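Local coordinates for periplasmic binding protein (Roseiflexus sp. RS-1, PDB 5GJ3) that binds heme, two molecules at once in this form, and probably hands it on to a membrane transporter for bacterial heme uptake, at residues V155-T163 with A178-L189; V167-I175 with T250-F261. All blocks are in the same frame, centred on the assembly; numbering follows the deposited sequence.

Interaction 1: residues V155-T163 with A178-L189; sequences VQQVAGRNT and AADAGIVEFKPL. With ZN (zinc ion), chain E.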
# COMPACT_ATOMS: atom_id res chain seq x y z
N VAL A 155 -18.05 -5.27 7.71
CA VAL A 155 -17.03 -5.89 6.83
C VAL A 155 -15.77 -6.13 7.65
O VAL A 155 -15.24 -5.18 8.23
CB VAL A 155 -16.75 -4.99 5.59
CG1 VAL A 155 -15.46 -5.41 4.87
CG2 VAL A 155 -17.96 -5.03 4.65
N GLN A 156 -15.34 -7.40 7.74
CA GLN A 156 -14.15 -7.79 8.51
C GLN A 156 -13.45 -8.92 7.80
O GLN A 156 -13.96 -10.06 7.74
CB GLN A 156 -14.54 -8.18 9.94
CG GLN A 156 -15.04 -6.97 10.73
CD GLN A 156 -16.12 -7.29 11.72
OE1 GLN A 156 -17.01 -6.47 11.95
NE2 GLN A 156 -16.02 -8.44 12.37
N GLN A 157 -12.30 -8.60 7.22
CA GLN A 157 -11.56 -9.52 6.38
C GLN A 157 -10.10 -9.58 6.86
O GLN A 157 -9.57 -8.61 7.40
CB GLN A 157 -11.58 -9.08 4.91
CG GLN A 157 -12.98 -8.94 4.31
CD GLN A 157 -13.53 -10.25 3.75
OE1 GLN A 157 -14.62 -10.68 4.12
NE2 GLN A 157 -12.76 -10.88 2.88
N VAL A 158 -9.50 -10.74 6.67
CA VAL A 158 -8.16 -11.02 7.15
C VAL A 158 -7.35 -11.25 5.88
O VAL A 158 -7.87 -11.84 4.93
CB VAL A 158 -8.18 -12.31 8.01
CG1 VAL A 158 -6.79 -12.88 8.18
CG2 VAL A 158 -8.82 -12.06 9.36
N ALA A 159 -6.10 -10.80 5.87
CA ALA A 159 -5.20 -11.04 4.71
C ALA A 159 -4.18 -12.16 4.97
O ALA A 159 -3.42 -12.14 5.96
CB ALA A 159 -4.46 -9.74 4.35
N GLY A 160 -4.15 -13.13 4.07
CA GLY A 160 -3.20 -14.22 4.17
C GLY A 160 -2.10 -14.04 3.13
O GLY A 160 -1.69 -12.90 2.82
N ARG A 161 -1.62 -15.16 2.60
CA ARG A 161 -0.49 -15.17 1.66
C ARG A 161 -0.87 -14.63 0.29
O ARG A 161 -2.08 -14.46 -0.02
CB ARG A 161 0.20 -16.55 1.60
CG ARG A 161 0.83 -16.90 2.94
CD ARG A 161 1.99 -17.89 2.88
NE ARG A 161 2.21 -18.52 4.19
CZ ARG A 161 3.01 -19.56 4.43
NH1 ARG A 161 3.70 -20.13 3.44
NH2 ARG A 161 3.12 -20.05 5.66
N ASN A 162 0.16 -14.33 -0.52
CA ASN A 162 0.01 -13.65 -1.79
C ASN A 162 -0.66 -12.24 -1.69
O ASN A 162 -1.49 -11.87 -2.51
CB ASN A 162 -0.71 -14.55 -2.84
CG ASN A 162 -0.43 -14.11 -4.26
OD1 ASN A 162 0.73 -13.93 -4.65
ND2 ASN A 162 -1.49 -13.90 -5.05
N THR A 163 -0.29 -11.48 -0.65
CA THR A 163 -0.72 -10.10 -0.48
C THR A 163 0.52 -9.26 -0.15
O THR A 163 1.50 -9.76 0.47
CB THR A 163 -1.76 -9.91 0.68
OG1 THR A 163 -1.16 -10.29 1.94
CG2 THR A 163 -3.03 -10.75 0.46
N ALA A 178 -2.59 -15.21 9.82
CA ALA A 178 -3.68 -15.69 8.95
C ALA A 178 -3.36 -17.08 8.36
O ALA A 178 -4.29 -17.81 8.04
CB ALA A 178 -3.94 -14.72 7.81
N ALA A 179 -2.08 -17.44 8.19
CA ALA A 179 -1.67 -18.82 7.77
C ALA A 179 -2.21 -19.96 8.71
O ALA A 179 -2.69 -21.00 8.22
CB ALA A 179 -0.14 -18.90 7.60
N ASP A 180 -2.18 -19.72 10.03
CA ASP A 180 -2.75 -20.63 11.05
C ASP A 180 -4.25 -20.92 10.84
O ASP A 180 -4.77 -21.92 11.35
CB ASP A 180 -2.58 -20.04 12.46
CG ASP A 180 -1.12 -20.02 12.90
OD1 ASP A 180 -0.37 -20.96 12.61
OD2 ASP A 180 -0.69 -19.05 13.53
N ALA A 181 -4.95 -20.03 10.14
CA ALA A 181 -6.36 -20.32 9.81
C ALA A 181 -6.49 -20.82 8.36
O ALA A 181 -7.60 -21.04 7.88
CB ALA A 181 -7.25 -19.10 10.07
N GLY A 182 -5.35 -20.99 7.68
CA GLY A 182 -5.34 -21.49 6.29
C GLY A 182 -5.51 -20.45 5.18
O GLY A 182 -5.48 -20.79 3.99
N ILE A 183 -5.63 -19.18 5.58
CA ILE A 183 -6.02 -18.08 4.70
C ILE A 183 -5.03 -17.71 3.59
O ILE A 183 -3.86 -17.43 3.83
CB ILE A 183 -6.43 -16.88 5.56
CG1 ILE A 183 -7.54 -17.37 6.51
CG2 ILE A 183 -6.84 -15.70 4.69
CD1 ILE A 183 -8.21 -16.32 7.36
N VAL A 184 -5.54 -17.76 2.35
CA VAL A 184 -4.84 -17.26 1.17
C VAL A 184 -5.59 -15.98 0.77
O VAL A 184 -6.82 -15.99 0.76
CB VAL A 184 -4.90 -18.30 0.02
CG1 VAL A 184 -4.47 -17.67 -1.30
CG2 VAL A 184 -4.06 -19.52 0.34
N GLU A 185 -4.87 -14.89 0.45
CA GLU A 185 -5.51 -13.60 0.01
C GLU A 185 -6.51 -13.06 1.06
O GLU A 185 -6.21 -13.18 2.24
CB GLU A 185 -6.07 -13.72 -1.43
CG GLU A 185 -4.93 -13.90 -2.45
CD GLU A 185 -5.34 -14.45 -3.82
OE1 GLU A 185 -6.46 -14.17 -4.28
OE2 GLU A 185 -4.52 -15.17 -4.45
N PHE A 186 -7.65 -12.49 0.67
CA PHE A 186 -8.62 -11.97 1.65
C PHE A 186 -9.73 -12.96 2.00
O PHE A 186 -10.39 -13.50 1.11
CB PHE A 186 -9.25 -10.66 1.18
CG PHE A 186 -8.32 -9.49 1.26
CD1 PHE A 186 -7.26 -9.37 0.37
CD2 PHE A 186 -8.49 -8.53 2.25
CE1 PHE A 186 -6.38 -8.30 0.46
CE2 PHE A 186 -7.61 -7.46 2.34
CZ PHE A 186 -6.56 -7.35 1.45
N LYS A 187 -9.93 -13.19 3.30
CA LYS A 187 -11.04 -14.05 3.77
C LYS A 187 -11.75 -13.43 4.96
O LYS A 187 -11.13 -12.68 5.72
CB LYS A 187 -10.55 -15.45 4.10
CG LYS A 187 -9.96 -16.16 2.89
CD LYS A 187 -11.02 -16.60 1.87
CE LYS A 187 -10.46 -17.57 0.82
NZ LYS A 187 -9.48 -16.94 -0.13
N PRO A 188 -13.06 -13.74 5.13
CA PRO A 188 -13.78 -13.19 6.27
C PRO A 188 -13.18 -13.57 7.64
O PRO A 188 -12.70 -14.68 7.82
CB PRO A 188 -15.24 -13.74 6.12
CG PRO A 188 -15.21 -14.71 4.98
CD PRO A 188 -13.95 -14.48 4.19
N LEU A 189 -13.17 -12.60 8.55
CA LEU A 189 -12.92 -12.86 9.96
C LEU A 189 -14.05 -13.75 10.52
O LEU A 189 -15.21 -13.62 10.12
CB LEU A 189 -12.82 -11.53 10.73
CG LEU A 189 -12.36 -11.61 12.21
CD1 LEU A 189 -10.95 -12.17 12.31
CD2 LEU A 189 -12.43 -10.25 12.89
ZN ZN E . 1.33 -19.50 13.68
O HOH W 1 -13.49 -12.63 0.58
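An antiparallel strand pair at the heme-binding side of the domain joins Gln-157, Val-158 and Ala-159 to Pro-188, Lys-187 and Phe-186. Val-158 and Lys-187 form the hydrogen-bonded pair: Val-158 N reaches Lys-187 O at 2.7 Å, and Lys-187 N answers to Val-158 O in the carbonyl plane. Leu-189 N to Gln-156 O and Gly-160 N to Glu-185 O extend the bonding to either side. Past the strand, Glu-185 N bonds Arg-161 O, while Asn-162 ND2 reaches Glu-185 OE2 only weakly, the amide and carboxylate planes standing 51° apart. A side chain at Gly-160 would run into Ile-183 O.

Val-158 spreads its two methyls over different neighbours. With CG1 anti to the backbone N (chi1 163°), that branch presses on Ala-178 CB at 3.4 Å, tighter than usual, and also touches Ile-183 CD1, while CG2 meets Leu-189 CD1 at 3.6 Å. On the other face Ala-159 CB stands 4.3 Å above the plane of the Phe-186 ring, offset toward its rim; this ring also touches heme. Gln-157 bends at chi2 (-86°) and folds its amide back along the partner strand, OE1 lying 3.4 Å from Pro-188 CA and NE2 sharing a water with Phe-186 O. With an alanine here NE2 is gone, and the water at Phe-186 O would probably be held less firmly, while the backbone of Lys-187 and Pro-188 would lose the amide lying against it.

Asp-180 grips a zinc ion through both carboxylate oxygens, OD2 the shorter at 2.1 Å, and His-144 is a further ligand. Strand 144-151 lies next to strand 155-159, with backbone hydrogen bonds between Gln-157 and Tyr-149, and Val-193 and Val-194 of helix 191-197 pack against Val-158, Ile-183 and Leu-189.

Interaction 2: residues V167-I175 with T250-F261; sequences VMIAAAGGI and TGQALTDLTIAF. With ZN (zinc ion), chain G.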
# COMPACT_ATOMS: atom_id res chain seq x y z
N VAL A 167 3.80 -9.79 2.73
CA VAL A 167 5.21 -9.49 2.47
C VAL A 167 5.77 -8.47 3.47
O VAL A 167 6.90 -8.61 3.97
CB VAL A 167 5.43 -9.02 0.99
CG1 VAL A 167 6.85 -8.54 0.78
CG2 VAL A 167 5.12 -10.15 0.02
N MET A 168 5.00 -7.41 3.77
CA MET A 168 5.47 -6.43 4.75
C MET A 168 5.64 -7.04 6.18
O MET A 168 6.61 -6.76 6.86
CB MET A 168 4.53 -5.22 4.80
CG MET A 168 4.31 -4.52 3.45
SD MET A 168 5.79 -3.58 3.04
CE MET A 168 5.61 -2.15 4.16
N ILE A 169 4.66 -7.84 6.62
CA ILE A 169 4.75 -8.47 7.94
C ILE A 169 6.02 -9.32 8.05
O ILE A 169 6.76 -9.18 9.01
CB ILE A 169 3.50 -9.31 8.26
CG1 ILE A 169 2.30 -8.34 8.49
CG2 ILE A 169 3.72 -10.11 9.58
CD1 ILE A 169 0.96 -9.04 8.52
N ALA A 170 6.26 -10.17 7.04
CA ALA A 170 7.41 -11.11 7.09
C ALA A 170 8.73 -10.37 7.06
O ALA A 170 9.59 -10.63 7.89
CB ALA A 170 7.36 -12.13 5.96
N ALA A 171 8.88 -9.41 6.16
CA ALA A 171 10.16 -8.67 6.12
C ALA A 171 10.40 -7.85 7.36
O ALA A 171 11.53 -7.55 7.66
CB ALA A 171 10.24 -7.79 4.87
N ALA A 172 9.35 -7.44 8.07
CA ALA A 172 9.56 -6.69 9.34
C ALA A 172 9.79 -7.63 10.54
O ALA A 172 9.95 -7.18 11.69
CB ALA A 172 8.36 -5.75 9.61
N GLY A 173 9.83 -8.93 10.29
CA GLY A 173 10.21 -9.91 11.34
C GLY A 173 9.04 -10.42 12.18
O GLY A 173 9.24 -10.86 13.31
N GLY A 174 7.82 -10.36 11.62
CA GLY A 174 6.60 -10.86 12.27
C GLY A 174 6.09 -12.09 11.57
O GLY A 174 6.54 -12.44 10.47
N ILE A 175 5.16 -12.79 12.20
CA ILE A 175 4.56 -13.97 11.57
C ILE A 175 3.14 -13.56 11.19
O ILE A 175 2.40 -13.00 12.04
CB ILE A 175 4.46 -15.18 12.55
CG1 ILE A 175 5.83 -15.55 13.13
CG2 ILE A 175 3.75 -16.37 11.90
CD1 ILE A 175 6.85 -15.95 12.07
N THR A 250 8.36 2.50 1.29
CA THR A 250 8.29 1.11 1.74
C THR A 250 9.23 0.81 2.90
O THR A 250 8.82 0.16 3.87
CB THR A 250 8.56 0.12 0.59
OG1 THR A 250 7.53 0.32 -0.39
CG2 THR A 250 8.45 -1.37 1.09
N GLY A 251 10.48 1.28 2.79
CA GLY A 251 11.47 1.17 3.82
C GLY A 251 11.04 1.89 5.11
O GLY A 251 11.31 1.42 6.19
N GLN A 252 10.39 3.04 4.98
CA GLN A 252 9.95 3.76 6.18
C GLN A 252 8.83 2.96 6.85
O GLN A 252 8.78 2.88 8.05
CB GLN A 252 9.47 5.17 5.79
CG GLN A 252 10.60 6.05 5.25
CD GLN A 252 10.07 7.22 4.43
OE1 GLN A 252 8.97 7.71 4.69
NE2 GLN A 252 10.80 7.61 3.41
N ALA A 253 7.92 2.39 6.07
CA ALA A 253 6.80 1.63 6.68
C ALA A 253 7.30 0.34 7.34
O ALA A 253 6.85 -0.01 8.44
CB ALA A 253 5.69 1.34 5.65
N LEU A 254 8.26 -0.34 6.71
CA LEU A 254 8.91 -1.52 7.30
C LEU A 254 9.58 -1.23 8.62
O LEU A 254 9.51 -2.05 9.53
CB LEU A 254 9.96 -2.15 6.37
CG LEU A 254 9.42 -3.05 5.30
CD1 LEU A 254 10.61 -3.52 4.44
CD2 LEU A 254 8.63 -4.24 5.90
N THR A 255 10.19 -0.04 8.73
CA THR A 255 10.92 0.36 9.95
C THR A 255 9.86 0.55 11.06
O THR A 255 10.05 0.11 12.18
CB THR A 255 11.71 1.71 9.72
OG1 THR A 255 12.76 1.52 8.75
CG2 THR A 255 12.27 2.29 11.00
N ASP A 256 8.75 1.22 10.74
CA ASP A 256 7.71 1.42 11.77
C ASP A 256 7.19 0.04 12.23
O ASP A 256 7.01 -0.16 13.44
CB ASP A 256 6.54 2.28 11.28
CG ASP A 256 6.95 3.71 10.99
OD1 ASP A 256 8.05 4.14 11.43
OD2 ASP A 256 6.18 4.42 10.29
N LEU A 257 6.88 -0.86 11.27
CA LEU A 257 6.39 -2.17 11.67
C LEU A 257 7.41 -2.90 12.53
O LEU A 257 7.05 -3.45 13.58
CB LEU A 257 6.05 -3.07 10.46
CG LEU A 257 4.90 -2.58 9.62
CD1 LEU A 257 4.90 -3.48 8.38
CD2 LEU A 257 3.64 -2.74 10.49
N THR A 258 8.69 -2.93 12.09
CA THR A 258 9.65 -3.79 12.81
C THR A 258 9.94 -3.28 14.22
O THR A 258 10.14 -4.05 15.14
CB THR A 258 10.98 -4.04 12.00
OG1 THR A 258 11.58 -5.20 12.51
CG2 THR A 258 12.00 -2.88 12.17
N ILE A 259 9.97 -1.96 14.38
CA ILE A 259 10.06 -1.33 15.72
C ILE A 259 8.91 -1.82 16.62
O ILE A 259 9.12 -2.26 17.75
CB ILE A 259 10.09 0.24 15.66
CG1 ILE A 259 11.33 0.78 14.90
CG2 ILE A 259 10.05 0.83 17.06
CD1 ILE A 259 12.59 0.09 15.29
N ALA A 260 7.68 -1.74 16.11
CA ALA A 260 6.50 -2.23 16.87
C ALA A 260 6.56 -3.76 17.14
O ALA A 260 6.28 -4.23 18.26
CB ALA A 260 5.24 -1.88 16.12
N PHE A 261 6.97 -4.52 16.14
CA PHE A 261 7.02 -5.97 16.29
C PHE A 261 8.07 -6.34 17.34
O PHE A 261 7.90 -7.30 18.11
CB PHE A 261 7.39 -6.60 14.95
CG PHE A 261 6.28 -6.57 13.90
CD1 PHE A 261 5.03 -5.97 14.15
CD2 PHE A 261 6.53 -7.12 12.64
CE1 PHE A 261 4.04 -5.97 13.15
CE2 PHE A 261 5.56 -7.11 11.64
CZ PHE A 261 4.32 -6.53 11.90
ZN ZN G . 8.86 5.98 11.11
O HOH W 2 9.71 5.15 9.46
O HOH W 3 7.02 6.99 10.90
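Ala-172 and Thr-258 bring the two backbones to 4.5 Å between their CA atoms, where the chain leaving helix 167-171 meets helix 250-261. The axes of these two helical segments approach to 9.4 Å and cross at -57°. Gly-173 ends the first helix in a Schellman motif: its positive phi suits a residue without a side chain, and Gly-173 N and Gly-174 N bond back to Ala-170 O and Ile-169 O.

Thr-258 OG1 donates to Ala-172 O at 2.7 Å from above the carbonyl plane, 36° out of it; chi1 of -158° sets the hydroxyl anti to its own backbone N and brings it to this helix end. The methyl of Ala-172 points into helix 250-261, touching Leu-257 CB at 3.6 Å and, next to it, Phe-261 CE2. The Phe-261 ring meets Ile-169 O with its edge, in plane, and its CD2 approaches Gly-174 N, where any CB on Gly-174 would clash with the ring.

Through Leu-254 and Thr-258, helix 250-261 also packs on Ala-132, Leu-135 and Ala-136 of helix 115-136, consistent with the long helix that links the two lobes in class III periplasmic binding proteins. Met-168 is a knob in a hole formed by Thr-250, Ala-253, Leu-254 and Leu-257. Bends at chi2 and chi3 curl the thioether over, so that CE rests 3.8 Å from Ala-253 CB while SD faces Thr-250 CG2. Leu-254 CD2 comes in beside it, 3.4 Å from Met-168 O. The hydroxyl of Thr-250 turns to Gly-247 O instead. Beyond the packed side, Asp-256 OD1 binds a zinc ion at 2.0 Å, and its OD2 accepts from a water on the same metal.

In the fold
Strand 155-159 runs on into helix 164-171, so the two contacts share one continuous run of chain, although their centres lie 18 Å apart. Interaction 1 is partly buried and has several exposed residues along its margin; it relies on a series of backbone hydrogen bonds between strands and buries 831 Å². Interaction 2 is a buried helix-to-helix contact of 465 Å², held by apolar side chains and one hydroxyl-to-carbonyl bond. Heme touches the sheet contact directly, whereas in interaction 2 the Met-168 side chain is about 10 Å from a bound heme. Each includes an aspartate that binds zinc, in both cases away from the touching side chains. Strand 144-151 adjoins both contacts.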